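Local structure of uncharacterized protein (Streptococcus thermophilus, 2QZI) at residues D25-E30 with Q43-Y48; H47-I52 with E96-T101; I7-T12 with T31-N36; N36-F41 with L51-H56. The protein is of unknown function but is a conserved member of the DUF1827 family and binds two sodium ions in its crystal. All blocks are in the same frame, centred on the assembly; numbering follows the deposited sequence. Where two conformers were deposited one is given.

Contact 1 of 4, residues D25-E30 with Q43-Y48. With NA (sodium ion), chain F; NA (sodium ion), chain E.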
loop_
_atom_site.group_PDB
_atom_site.type_symbol
_atom_site.label_atom_id
_atom_site.label_comp_id
_atom_site.label_asym_id
_atom_site.label_seq_id
_atom_site.Cartn_x
_atom_site.Cartn_y
_atom_site.Cartn_z
ATOM N N ASP A 25 7.802 12.292 2.569
ATOM C CA ASP A 25 6.770 13.148 1.958
ATOM C C ASP A 25 5.326 12.666 2.196
ATOM O O ASP A 25 4.353 13.401 1.933
ATOM C CB ASP A 25 7.058 13.439 0.458
ATOM C CG ASP A 25 6.997 12.202 -0.411
ATOM O OD1 ASP A 25 7.018 11.040 0.111
ATOM O OD2 ASP A 25 6.952 12.381 -1.656
ATOM N N ALA A 26 5.168 11.467 2.751
ATOM C CA ALA A 26 3.825 10.965 3.080
ATOM C C ALA A 26 3.123 11.907 4.042
ATOM O O ALA A 26 3.720 12.332 5.003
ATOM C CB ALA A 26 3.889 9.535 3.685
ATOM N N PHE A 27 1.877 12.264 3.761
ATOM C CA PHE A 27 0.983 12.889 4.767
ATOM C C PHE A 27 -0.140 11.942 5.272
ATOM O O PHE A 27 -0.873 12.212 6.284
ATOM C CB PHE A 27 0.412 14.189 4.181
ATOM C CG PHE A 27 -0.424 14.005 2.923
ATOM C CD1 PHE A 27 -0.020 14.584 1.707
ATOM C CD2 PHE A 27 -1.680 13.377 2.990
ATOM C CE1 PHE A 27 -0.830 14.493 0.563
ATOM C CE2 PHE A 27 -2.488 13.277 1.888
ATOM C CZ PHE A 27 -2.054 13.807 0.650
ATOM N N LEU A 28 -0.256 10.792 4.625
ATOM C CA LEU A 28 -1.098 9.723 5.187
ATOM C C LEU A 28 -0.331 8.404 5.168
ATOM O O LEU A 28 0.307 8.057 4.156
ATOM C CB LEU A 28 -2.402 9.612 4.382
ATOM C CG LEU A 28 -3.333 8.424 4.569
ATOM C CD1 LEU A 28 -3.955 8.393 5.985
ATOM C CD2 LEU A 28 -4.421 8.539 3.489
ATOM N N VAL A 29 -0.377 7.696 6.282
ATOM C CA VAL A 29 0.264 6.410 6.435
ATOM C C VAL A 29 -0.665 5.473 7.182
ATOM O O VAL A 29 -1.105 5.754 8.313
ATOM C CB VAL A 29 1.590 6.462 7.232
ATOM C CG1 VAL A 29 2.256 5.035 7.269
ATOM C CG2 VAL A 29 2.605 7.524 6.689
ATOM N N GLU A 30 -0.966 4.350 6.554
ATOM C CA GLU A 30 -1.802 3.349 7.197
ATOM C C GLU A 30 -1.210 1.973 7.007
ATOM O O GLU A 30 -0.508 1.740 6.020
ATOM C CB GLU A 30 -3.172 3.394 6.577
ATOM C CG GLU A 30 -3.717 4.778 6.563
ATOM C CD GLU A 30 -5.198 4.810 6.378
ATOM O OE1 GLU A 30 -5.737 3.986 5.614
ATOM O OE2 GLU A 30 -5.818 5.713 6.965
ATOM N N GLN A 43 -0.146 8.187 1.113
ATOM C CA GLN A 43 -0.425 9.236 0.154
ATOM C C GLN A 43 0.530 10.371 0.458
ATOM O O GLN A 43 0.738 10.665 1.606
ATOM C CB GLN A 43 -1.856 9.776 0.148
ATOM C CG GLN A 43 -2.052 10.678 -1.189
ATOM C CD GLN A 43 -3.409 11.290 -1.272
ATOM O OE1 GLN A 43 -4.213 11.091 -0.360
ATOM N NE2 GLN A 43 -3.690 12.048 -2.354
ATOM N N ALA A 44 1.065 11.007 -0.597
ATOM C CA ALA A 44 2.002 12.119 -0.572
ATOM C C ALA A 44 1.649 12.983 -1.804
ATOM O O ALA A 44 0.974 12.498 -2.694
ATOM C CB ALA A 44 3.491 11.594 -0.767
ATOM N N PRO A 45 2.101 14.254 -1.857
ATOM C CA PRO A 45 1.930 14.926 -3.135
ATOM C C PRO A 45 2.487 14.052 -4.256
ATOM O O PRO A 45 3.594 13.539 -4.128
ATOM C CB PRO A 45 2.772 16.258 -2.988
ATOM C CG PRO A 45 2.649 16.564 -1.447
ATOM C CD PRO A 45 2.748 15.115 -0.841
ATOM N N LYS A 46 1.715 13.888 -5.324
ATOM C CA LYS A 46 2.197 13.334 -6.604
ATOM C C LYS A 46 2.134 11.800 -6.589
ATOM O O LYS A 46 2.294 11.189 -7.630
ATOM C CB LYS A 46 3.599 13.849 -6.979
ATOM C CG LYS A 46 3.642 15.318 -7.175
ATOM C CD LYS A 46 2.824 15.846 -8.407
ATOM C CE LYS A 46 2.685 17.389 -8.337
ATOM N NZ LYS A 46 1.955 18.048 -9.512
ATOM N N HIS A 47 1.879 11.155 -5.437
ATOM C CA HIS A 47 1.827 9.711 -5.501
ATOM C C HIS A 47 1.222 9.045 -4.278
ATOM O O HIS A 47 1.480 9.455 -3.158
ATOM C CB HIS A 47 3.225 9.089 -5.776
ATOM C CG HIS A 47 4.264 9.404 -4.735
ATOM N ND1 HIS A 47 5.023 8.428 -4.112
ATOM C CD2 HIS A 47 4.708 10.591 -4.243
ATOM C CE1 HIS A 47 5.858 8.998 -3.255
ATOM N NE2 HIS A 47 5.665 10.307 -3.293
ATOM N N TYR A 48 0.467 7.982 -4.501
ATOM C CA TYR A 48 0.129 7.024 -3.432
ATOM C C TYR A 48 1.111 5.853 -3.546
ATOM O O TYR A 48 1.660 5.614 -4.606
ATOM C CB TYR A 48 -1.236 6.412 -3.639
ATOM C CG TYR A 48 -2.447 7.294 -3.541
ATOM C CD1 TYR A 48 -3.194 7.309 -2.373
ATOM C CD2 TYR A 48 -2.941 7.994 -4.660
ATOM C CE1 TYR A 48 -4.361 8.020 -2.262
ATOM C CE2 TYR A 48 -4.134 8.738 -4.569
ATOM C CZ TYR A 48 -4.815 8.731 -3.345
ATOM O OH TYR A 48 -5.978 9.395 -3.157
HETATM NA NA NA F . 2.851 8.060 -0.985
HETATM NA NA NA E . 5.426 13.826 5.748
HETATM O O HOH W 1 6.048 14.400 -2.873
HETATM O O HOH W 2 5.381 8.864 0.122
HETATM O O HOH W 3 5.599 16.009 4.625
#
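Asp25 and His47 each carry CG between the backbone N and the carbonyl carbon (chi1 65° and 60°), and from there the carboxylate and the imidazole reach toward each other, tip to tip. His47 NE2 donates to Asp25 OD2 over 2.9 Å. The bond is almost straight at 176° and lies in the imidazole plane. It meets OD2 on the syn side, and the two flat groups are clearly turned against each other. Ala44 CB sits under the carboxylate, 3.6 Å from Asp25 CG. A water donates hydrogen bonds to both Asp25 OD2 and Pro45 O, and a second water joins Asp25 OD1 to the sodium ion held by His47 O and Thr42. The imidazole is gripped at its other nitrogen by Glu49.

Beside this pair runs a classic beta bulge. Phe27 and Leu28 both face Gln43, and Gln43 O accepts from Phe27 N at 2.9 Å and from Leu28 N at 3.2 Å. Gln43 N returns a bond to Leu28 O. The Phe27 ring places its centre over Gln43 O. Its CZ touches Gln43 CD at 3.4 Å, with the two side chains side by side and pointing the same way. At the ring edge Phe27 CD1 meets Pro45 CD at 3.8 Å. Pro45 lies in the type II turn from Ala44 to His47. Ala26 O binds the other sodium ion, together with Leu21 and Thr24.

Contact 2 of 4, residues H47-I52 with E96-T101. With NA (sodium ion), chain F.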
loop_
_atom_site.group_PDB
_atom_site.type_symbol
_atom_site.label_atom_id
_atom_site.label_comp_id
_atom_site.label_asym_id
_atom_site.label_seq_id
_atom_site.Cartn_x
_atom_site.Cartn_y
_atom_site.Cartn_z
ATOM N N HIS A 47 1.879 11.155 -5.437
ATOM C CA HIS A 47 1.827 9.711 -5.501
ATOM C C HIS A 47 1.222 9.045 -4.278
ATOM O O HIS A 47 1.480 9.455 -3.158
ATOM C CB HIS A 47 3.225 9.089 -5.776
ATOM C CG HIS A 47 4.264 9.404 -4.735
ATOM N ND1 HIS A 47 5.023 8.428 -4.112
ATOM C CD2 HIS A 47 4.708 10.591 -4.243
ATOM C CE1 HIS A 47 5.858 8.998 -3.255
ATOM N NE2 HIS A 47 5.665 10.307 -3.293
ATOM N N TYR A 48 0.467 7.982 -4.501
ATOM C CA TYR A 48 0.129 7.024 -3.432
ATOM C C TYR A 48 1.111 5.853 -3.546
ATOM O O TYR A 48 1.660 5.614 -4.606
ATOM C CB TYR A 48 -1.236 6.412 -3.639
ATOM C CG TYR A 48 -2.447 7.294 -3.541
ATOM C CD1 TYR A 48 -3.194 7.309 -2.373
ATOM C CD2 TYR A 48 -2.941 7.994 -4.660
ATOM C CE1 TYR A 48 -4.361 8.020 -2.262
ATOM C CE2 TYR A 48 -4.134 8.738 -4.569
ATOM C CZ TYR A 48 -4.815 8.731 -3.345
ATOM O OH TYR A 48 -5.978 9.395 -3.157
ATOM N N GLU A 49 1.324 5.101 -2.461
ATOM C CA GLU A 49 2.241 3.957 -2.492
ATOM C C GLU A 49 1.591 2.778 -1.790
ATOM O O GLU A 49 0.847 2.990 -0.855
ATOM C CB GLU A 49 3.594 4.295 -1.840
ATOM C CG GLU A 49 4.430 5.382 -2.583
ATOM C CD GLU A 49 4.922 5.022 -3.960
ATOM O OE1 GLU A 49 5.154 3.809 -4.231
ATOM O OE2 GLU A 49 5.092 5.979 -4.766
ATOM N N LEU A 50 1.774 1.550 -2.289
ATOM C CA LEU A 50 1.423 0.357 -1.448
ATOM C C LEU A 50 2.692 -0.478 -1.386
ATOM O O LEU A 50 3.399 -0.588 -2.422
ATOM C CB LEU A 50 0.353 -0.520 -2.103
ATOM C CG LEU A 50 -1.080 -0.206 -1.770
ATOM C CD1 LEU A 50 -1.857 -1.083 -2.737
ATOM C CD2 LEU A 50 -1.379 -0.596 -0.280
ATOM N N LEU A 51 3.050 -0.875 -0.178
ATOM C CA LEU A 51 4.152 -1.844 0.101
ATOM C C LEU A 51 3.583 -3.133 0.692
ATOM O O LEU A 51 2.975 -3.120 1.759
ATOM C CB LEU A 51 5.182 -1.253 1.098
ATOM C CG LEU A 51 5.785 -0.022 0.432
ATOM C CD1 LEU A 51 5.188 1.321 0.973
ATOM C CD2 LEU A 51 7.297 -0.098 0.514
ATOM N N ILE A 52 3.777 -4.223 -0.031
ATOM C CA ILE A 52 3.125 -5.504 0.257
ATOM C C ILE A 52 4.246 -6.532 0.399
ATOM O O ILE A 52 5.104 -6.675 -0.484
ATOM C CB ILE A 52 2.180 -5.955 -0.864
ATOM C CG1 ILE A 52 1.099 -4.875 -1.099
ATOM C CG2 ILE A 52 1.593 -7.389 -0.602
ATOM C CD1 ILE A 52 0.445 -5.026 -2.486
ATOM N N GLU A 96 5.917 -3.364 -4.467
ATOM C CA GLU A 96 5.818 -1.918 -4.385
ATOM C C GLU A 96 4.987 -1.438 -5.557
ATOM O O GLU A 96 5.398 -1.559 -6.686
ATOM C CB GLU A 96 7.237 -1.290 -4.490
ATOM C CG GLU A 96 8.144 -1.844 -3.370
ATOM C CD GLU A 96 9.579 -1.393 -3.468
ATOM O OE1 GLU A 96 9.876 -0.396 -2.781
ATOM O OE2 GLU A 96 10.417 -2.039 -4.190
ATOM N N ILE A 97 3.814 -0.894 -5.258
ATOM C CA ILE A 97 2.977 -0.291 -6.301
ATOM C C ILE A 97 2.906 1.225 -6.109
ATOM O O ILE A 97 2.552 1.695 -5.035
ATOM C CB ILE A 97 1.548 -0.883 -6.364
ATOM C CG1 ILE A 97 1.595 -2.404 -6.159
ATOM C CG2 ILE A 97 0.885 -0.470 -7.697
ATOM C CD1 ILE A 97 0.210 -3.095 -6.142
ATOM N N SER A 98 3.259 1.970 -7.156
ATOM C CA SER A 98 3.225 3.430 -7.118
ATOM C C SER A 98 2.086 3.881 -7.973
ATOM O O SER A 98 1.932 3.402 -9.097
ATOM C CB SER A 98 4.515 4.037 -7.680
ATOM O OG SER A 98 5.555 3.429 -6.907
ATOM N N PHE A 99 1.329 4.835 -7.445
ATOM C CA PHE A 99 0.187 5.388 -8.145
ATOM C C PHE A 99 0.425 6.912 -8.294
ATOM O O PHE A 99 0.139 7.687 -7.378
ATOM C CB PHE A 99 -1.113 5.166 -7.386
ATOM C CG PHE A 99 -1.401 3.709 -6.961
ATOM C CD1 PHE A 99 -2.350 2.956 -7.648
ATOM C CD2 PHE A 99 -0.797 3.145 -5.849
ATOM C CE1 PHE A 99 -2.702 1.631 -7.251
ATOM C CE2 PHE A 99 -1.114 1.828 -5.422
ATOM C CZ PHE A 99 -2.094 1.076 -6.102
ATOM N N PRO A 100 0.947 7.343 -9.447
ATOM C CA PRO A 100 1.141 8.815 -9.584
ATOM C C PRO A 100 -0.194 9.590 -9.589
ATOM O O PRO A 100 -1.294 9.014 -9.930
ATOM C CB PRO A 100 1.920 8.981 -10.945
ATOM C CG PRO A 100 2.496 7.633 -11.244
ATOM C CD PRO A 100 1.454 6.585 -10.594
ATOM N N THR A 101 -0.135 10.875 -9.202
ATOM C CA THR A 101 -1.330 11.661 -9.135
ATOM C C THR A 101 -1.061 12.996 -9.723
ATOM O O THR A 101 0.085 13.413 -9.751
ATOM C CB THR A 101 -1.860 11.817 -7.681
ATOM O OG1 THR A 101 -0.936 12.514 -6.825
ATOM C CG2 THR A 101 -2.198 10.397 -7.056
HETATM NA NA NA F . 2.851 8.060 -0.985
HETATM O O HOH W 2 5.381 8.864 0.122
#
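Tyr48 and Phe99 face each other as a hydrogen-bonded pair between two antiparallel strands whose axes come within 4.5 Å. On this face the apolar side chains interlock. Tyr48 CB abuts Phe99 CB at 4.0 Å. The rim of the Phe99 ring, at CZ and CE2, fits against Leu50 CD1. Thr101 CG2 is a small bump that meets the Tyr48 ring at CD2, 3.5 Å away, with the two side chains at about a right angle. Farther along, the CD1 methyls of Ile52 and Ile97 touch at 4.1 Å. Ile97 CG2 lies over one face of the Phe99 ring, toward its rim.

The other face, with His47, Glu49 and Ser98, is more polar. Glu49 turns its chain at chi2 (-65°), which brings CD round toward the neighbouring strand. Ser98 OG donates to Glu49 OE1 over 2.7 Å, on the syn lone pair. Glu49 OE2 takes His47 ND1 on its anti lone pair, close to the imidazole plane. Both carboxylate oxygens are therefore engaged, and this would hold the group's rotation. Farther along this face Leu51 CD2 comes to 4.2 Å from Glu96 OE1.

Strand 47-53 has strand 37-44 on its other edge, and strand 94-100 has strand 87-91 along its far edge. Helix 61-74 covers the apolar face: Phe71 packs on Leu50, Ile67 on Ile52, and Leu64 on Ile97.

Contact 3 of 4, residues I7-T12 with T31-N36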
loop_
_atom_site.group_PDB
_atom_site.type_symbol
_atom_site.label_atom_id
_atom_site.label_comp_id
_atom_site.label_asym_id
_atom_site.label_seq_id
_atom_site.Cartn_x
_atom_site.Cartn_y
_atom_site.Cartn_z
ATOM N N ILE A 7 -7.494 -6.056 7.105
ATOM C CA ILE A 7 -7.783 -5.555 8.458
ATOM C C ILE A 7 -6.855 -4.300 8.614
ATOM O O ILE A 7 -5.631 -4.377 8.403
ATOM C CB ILE A 7 -7.552 -6.660 9.522
ATOM C CG1 ILE A 7 -8.235 -7.987 9.143
ATOM C CG2 ILE A 7 -8.016 -6.238 10.964
ATOM C CD1 ILE A 7 -9.569 -8.322 9.916
ATOM N N ASN A 8 -7.455 -3.128 8.880
ATOM C CA ASN A 8 -6.714 -1.929 9.271
ATOM C C ASN A 8 -5.998 -2.141 10.615
ATOM O O ASN A 8 -6.643 -2.280 11.607
ATOM C CB ASN A 8 -7.626 -0.674 9.393
ATOM C CG ASN A 8 -6.795 0.636 9.330
ATOM O OD1 ASN A 8 -5.812 0.778 10.050
ATOM N ND2 ASN A 8 -7.128 1.537 8.400
ATOM N N THR A 9 -4.664 -2.132 10.637
ATOM C CA THR A 9 -3.912 -2.392 11.897
ATOM C C THR A 9 -3.125 -1.096 12.317
ATOM O O THR A 9 -2.252 -1.161 13.199
ATOM C CB THR A 9 -2.887 -3.546 11.684
ATOM O OG1 THR A 9 -2.104 -3.206 10.531
ATOM C CG2 THR A 9 -3.564 -4.877 11.435
ATOM N N THR A 10 -3.461 0.068 11.703
ATOM C CA THR A 10 -2.822 1.363 11.998
ATOM C C THR A 10 -2.693 1.671 13.507
ATOM O O THR A 10 -1.609 2.030 13.963
ATOM C CB THR A 10 -3.494 2.516 11.211
ATOM O OG1 THR A 10 -3.545 2.163 9.802
ATOM C CG2 THR A 10 -2.643 3.790 11.332
ATOM N N TRP A 11 -3.764 1.454 14.279
ATOM C CA TRP A 11 -3.741 1.708 15.688
ATOM C C TRP A 11 -2.579 1.046 16.451
ATOM O O TRP A 11 -2.212 1.531 17.535
ATOM C CB TRP A 11 -5.075 1.245 16.327
ATOM C CG TRP A 11 -5.159 -0.263 16.349
ATOM C CD1 TRP A 11 -5.468 -1.105 15.296
ATOM C CD2 TRP A 11 -4.927 -1.108 17.485
ATOM N NE1 TRP A 11 -5.421 -2.400 15.710
ATOM C CE2 TRP A 11 -5.101 -2.442 17.049
ATOM C CE3 TRP A 11 -4.533 -0.865 18.795
ATOM C CZ2 TRP A 11 -4.895 -3.534 17.883
ATOM C CZ3 TRP A 11 -4.361 -1.964 19.668
ATOM C CH2 TRP A 11 -4.556 -3.279 19.200
ATOM N N THR A 12 -2.040 -0.078 15.963
ATOM C CA THR A 12 -0.941 -0.709 16.692
ATOM C C THR A 12 0.314 -0.594 15.837
ATOM O O THR A 12 1.190 -1.396 16.022
ATOM C CB THR A 12 -1.081 -2.275 16.945
ATOM O OG1 THR A 12 -1.991 -3.017 16.129
ATOM C CG2 THR A 12 -0.590 -2.938 18.108
ATOM N N THR A 31 -1.440 1.093 7.964
ATOM C CA THR A 31 -0.985 -0.292 7.821
ATOM C C THR A 31 -2.151 -1.278 7.866
ATOM O O THR A 31 -3.142 -1.020 8.480
ATOM C CB THR A 31 0.013 -0.703 8.909
ATOM O OG1 THR A 31 -0.570 -0.460 10.143
ATOM C CG2 THR A 31 1.331 0.088 8.842
ATOM N N TYR A 32 -2.031 -2.388 7.123
ATOM C CA TYR A 32 -3.070 -3.434 7.080
ATOM C C TYR A 32 -2.422 -4.818 7.025
ATOM O O TYR A 32 -1.346 -4.998 6.431
ATOM C CB TYR A 32 -3.913 -3.326 5.807
ATOM C CG TYR A 32 -4.731 -2.074 5.690
ATOM C CD1 TYR A 32 -6.108 -2.117 5.822
ATOM C CD2 TYR A 32 -4.112 -0.812 5.411
ATOM C CE1 TYR A 32 -6.860 -0.973 5.713
ATOM C CE2 TYR A 32 -4.880 0.355 5.338
ATOM C CZ TYR A 32 -6.250 0.243 5.457
ATOM O OH TYR A 32 -7.035 1.374 5.373
ATOM N N SER A 33 -3.108 -5.777 7.641
ATOM C CA SER A 33 -2.925 -7.194 7.445
ATOM C C SER A 33 -3.830 -7.734 6.333
ATOM O O SER A 33 -4.943 -7.262 6.111
ATOM C CB SER A 33 -3.363 -7.927 8.724
ATOM O OG SER A 33 -2.226 -8.004 9.562
ATOM N N ALA A 34 -3.330 -8.738 5.634
ATOM C CA ALA A 34 -4.074 -9.516 4.678
ATOM C C ALA A 34 -3.645 -10.958 5.041
ATOM O O ALA A 34 -2.811 -11.549 4.396
ATOM C CB ALA A 34 -3.661 -9.072 3.256
ATOM N N GLY A 35 -4.179 -11.489 6.138
ATOM C CA GLY A 35 -3.711 -12.775 6.695
ATOM C C GLY A 35 -2.322 -12.556 7.283
ATOM O O GLY A 35 -2.166 -11.704 8.145
ATOM N N ASN A 36 -1.310 -13.283 6.811
ATOM C CA ASN A 36 0.070 -13.044 7.275
ATOM C C ASN A 36 0.921 -12.115 6.375
ATOM O O ASN A 36 2.081 -11.832 6.666
ATOM C CB ASN A 36 0.811 -14.339 7.647
ATOM C CG ASN A 36 0.704 -15.442 6.577
ATOM O OD1 ASN A 36 0.681 -15.193 5.376
ATOM N ND2 ASN A 36 0.668 -16.679 7.040
#
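Thr10 and Thr31 meet at the tight end of this contact, where Thr31 N donates to Thr10 OG1 over 3.0 Å. Thr10 OG1 in turn donates a hydrogen bond to Asn8 OD1, 2.7 Å away. Asn8 OD1 also accepts Thr10 N, in the plane of its carbonyl. Two donors from one residue thus hold the amide oxygen. Thr9 N bonds to Thr31 O at 2.9 Å, while the two OG1 atoms of Thr9 and Thr31 share a hydrogen bond of 3.2 Å. These two side chains cross at about a right angle.

The Asn8 amide group makes an Asx turn, which takes the chain from edge strand 6-8 into a short 3-10 segment. The strand itself pairs antiparallel with strand 28-34. Ile7 and Ser33 exchange two backbone bonds, and Asn8 sits opposite Tyr32. Asn8 has CG anti to its backbone N (chi1 -161°), and CG comes over one face of the Tyr32 ring. Asn8 ND2 lies 3.3 Å from Tyr32 CZ, with the amide and ring planes 48° apart. The tyrosine hydroxyl is bonded to Lys75 and Glu30, and Phe71 meets the ring edge-to-face.

The side chains at the Ile7 and Ser33 end pack more loosely. Ile7 is exposed, and its side chain leads away beyond CB, which is 4.4 Å from Ser33 CB. Thr9 CG2 comes no nearer to Ser33 OG than 3.9 Å.

Contact 4 of 4, residues N36-F41 with L51-H56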
loop_
_atom_site.group_PDB
_atom_site.type_symbol
_atom_site.label_atom_id
_atom_site.label_comp_id
_atom_site.label_asym_id
_atom_site.label_seq_id
_atom_site.Cartn_x
_atom_site.Cartn_y
_atom_site.Cartn_z
ATOM N N ASN A 36 -1.310 -13.283 6.811
ATOM C CA ASN A 36 0.070 -13.044 7.275
ATOM C C ASN A 36 0.921 -12.115 6.375
ATOM O O ASN A 36 2.081 -11.832 6.666
ATOM C CB ASN A 36 0.811 -14.339 7.647
ATOM C CG ASN A 36 0.704 -15.442 6.577
ATOM O OD1 ASN A 36 0.681 -15.193 5.376
ATOM N ND2 ASN A 36 0.668 -16.679 7.040
ATOM N N THR A 37 0.293 -11.628 5.314
ATOM C CA THR A 37 0.809 -10.572 4.479
ATOM C C THR A 37 0.588 -9.189 5.101
ATOM O O THR A 37 -0.514 -8.871 5.641
ATOM C CB THR A 37 0.180 -10.680 3.052
ATOM O OG1 THR A 37 0.632 -11.884 2.426
ATOM C CG2 THR A 37 0.602 -9.553 2.163
ATOM N N ASP A 38 1.632 -8.351 5.026
ATOM C CA ASP A 38 1.552 -7.004 5.595
ATOM C C ASP A 38 1.534 -5.943 4.509
ATOM O O ASP A 38 2.251 -6.043 3.547
ATOM C CB ASP A 38 2.763 -6.661 6.443
ATOM C CG ASP A 38 3.074 -7.669 7.458
ATOM O OD1 ASP A 38 2.217 -7.919 8.328
ATOM O OD2 ASP A 38 4.204 -8.246 7.340
ATOM N N VAL A 39 0.740 -4.899 4.731
ATOM C CA VAL A 39 0.540 -3.859 3.752
ATOM C C VAL A 39 0.767 -2.560 4.495
ATOM O O VAL A 39 0.370 -2.419 5.667
ATOM C CB VAL A 39 -0.886 -3.935 3.097
ATOM C CG1 VAL A 39 -1.062 -2.925 2.003
ATOM C CG2 VAL A 39 -1.144 -5.335 2.509
ATOM N N VAL A 40 1.513 -1.707 3.826
ATOM C CA VAL A 40 1.708 -0.287 4.196
ATOM C C VAL A 40 1.151 0.553 3.072
ATOM O O VAL A 40 1.452 0.313 1.947
ATOM C CB VAL A 40 3.197 0.079 4.506
ATOM C CG1 VAL A 40 3.270 1.539 4.972
ATOM C CG2 VAL A 40 3.679 -0.820 5.690
ATOM N N PHE A 41 0.250 1.473 3.403
ATOM C CA PHE A 41 -0.379 2.355 2.405
ATOM C C PHE A 41 -0.086 3.809 2.766
ATOM O O PHE A 41 -0.366 4.218 3.886
ATOM C CB PHE A 41 -1.887 2.142 2.497
ATOM C CG PHE A 41 -2.709 3.062 1.626
ATOM C CD1 PHE A 41 -2.494 3.123 0.238
ATOM C CD2 PHE A 41 -3.706 3.864 2.182
ATOM C CE1 PHE A 41 -3.266 3.963 -0.552
ATOM C CE2 PHE A 41 -4.472 4.757 1.386
ATOM C CZ PHE A 41 -4.237 4.801 0.017
ATOM N N LEU A 51 3.050 -0.875 -0.178
ATOM C CA LEU A 51 4.152 -1.844 0.101
ATOM C C LEU A 51 3.583 -3.133 0.692
ATOM O O LEU A 51 2.975 -3.120 1.759
ATOM C CB LEU A 51 5.182 -1.253 1.098
ATOM C CG LEU A 51 5.785 -0.022 0.432
ATOM C CD1 LEU A 51 5.188 1.321 0.973
ATOM C CD2 LEU A 51 7.297 -0.098 0.514
ATOM N N ILE A 52 3.777 -4.223 -0.031
ATOM C CA ILE A 52 3.125 -5.504 0.257
ATOM C C ILE A 52 4.246 -6.532 0.399
ATOM O O ILE A 52 5.104 -6.675 -0.484
ATOM C CB ILE A 52 2.180 -5.955 -0.864
ATOM C CG1 ILE A 52 1.099 -4.875 -1.099
ATOM C CG2 ILE A 52 1.593 -7.389 -0.602
ATOM C CD1 ILE A 52 0.445 -5.026 -2.486
ATOM N N SER A 53 4.279 -7.168 1.561
ATOM C CA SER A 53 5.370 -8.048 1.905
ATOM C C SER A 53 4.877 -9.176 2.817
ATOM O O SER A 53 3.827 -9.084 3.422
ATOM C CB SER A 53 6.424 -7.237 2.652
ATOM O OG SER A 53 5.813 -6.632 3.781
ATOM N N ASN A 54 5.653 -10.246 2.881
ATOM C CA ASN A 54 5.286 -11.400 3.670
ATOM C C ASN A 54 6.505 -12.114 4.228
ATOM O O ASN A 54 7.152 -12.823 3.514
ATOM C CB ASN A 54 4.489 -12.367 2.803
ATOM C CG ASN A 54 3.778 -13.448 3.636
ATOM O OD1 ASN A 54 4.321 -13.968 4.603
ATOM N ND2 ASN A 54 2.555 -13.744 3.276
ATOM N N LYS A 55 6.804 -11.956 5.508
ATOM C CA LYS A 55 8.029 -12.486 6.118
ATOM C C LYS A 55 8.335 -13.965 5.779
ATOM O O LYS A 55 9.501 -14.331 5.545
ATOM C CB LYS A 55 7.995 -12.218 7.644
ATOM C CG LYS A 55 7.740 -10.707 7.982
ATOM C CD LYS A 55 7.813 -10.366 9.470
ATOM C CE LYS A 55 6.516 -10.781 10.239
ATOM N NZ LYS A 55 5.474 -9.658 10.274
ATOM N N HIS A 56 7.290 -14.788 5.678
ATOM C CA HIS A 56 7.426 -16.253 5.545
ATOM C C HIS A 56 7.551 -16.774 4.102
ATOM O O HIS A 56 8.274 -17.745 3.838
ATOM C CB HIS A 56 6.233 -16.947 6.216
ATOM C CG HIS A 56 5.689 -16.207 7.407
ATOM N ND1 HIS A 56 4.774 -15.174 7.292
ATOM C CD2 HIS A 56 5.929 -16.353 8.737
ATOM C CE1 HIS A 56 4.477 -14.716 8.501
ATOM N NE2 HIS A 56 5.154 -15.423 9.397
HETATM O O HOH W 4 6.537 -8.050 6.064
#
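Asn54 ND2 reaches across to two acceptors on the facing segment. Its bond to Asn36 OD1 is 3.2 Å long and comes from above the carbonyl plane of Asn36, with the two amide planes 65° apart. Its bond to Thr37 OG1 is shorter, 2.8 Å, but bent and weak. With CG anti to the backbone N (chi1 -166°), the Asn54 amide is carried toward segment 36-41. Thr37 uses its other branch for packing, with CG2 against Ile52 CG2 at 3.6 Å. On the opposite face, Val40 CB meets Leu51 CB at 4.2 Å. Beside them Lys55 NZ makes a long, weak salt bridge to Asp38 OD2, the two side chains crossing at about a right angle. A water links Asp38 OD2 to Ser53 OG.

The next shell fixes the amide of Asn54. Its OD1 accepts both His56 ND1 and His56 N. The ND1 bond is 3.0 Å and lies close to the imidazole plane, while the N bond closes an Asx turn. The same imidazole lies obliquely against Asn36 CB, at 3.8 Å from CE1. Farther out, Glu63 is bonded to Thr37 OG1, and Leu64 and Ile67 of helix 61-74 pack on Ile52.

Backbone bonds pair Asp38 with Ser53 and Val40 with Leu51. This is the open end of an antiparallel beta hairpin, strands 37-44 and 47-53, within the antiparallel sheet of the protein.

Overall arrangement
All four contacts belong to one antiparallel sheet, ordered 6-8, 28-34, 37-44, 47-53, 94-100, 87-91. Contact 3 joins the first two strands, contact 1 the second and third, with the turn that follows, contact 4 the third and fourth, and contact 2 the fourth and fifth. Contacts 1 and 2 share His47 and Tyr48 and touch one sodium ion; their centres are about 9 Å apart. Contacts 3 and 4 also have centres about 9 Å apart and meet through Tyr32 O and Val39 N, 2.7 Å. Contacts 1 and 4 have centres about 18 Å apart, on opposite sides of the chain's centre. The side chain of Tyr32 in contact 3 is about 13 Å from a sodium ion.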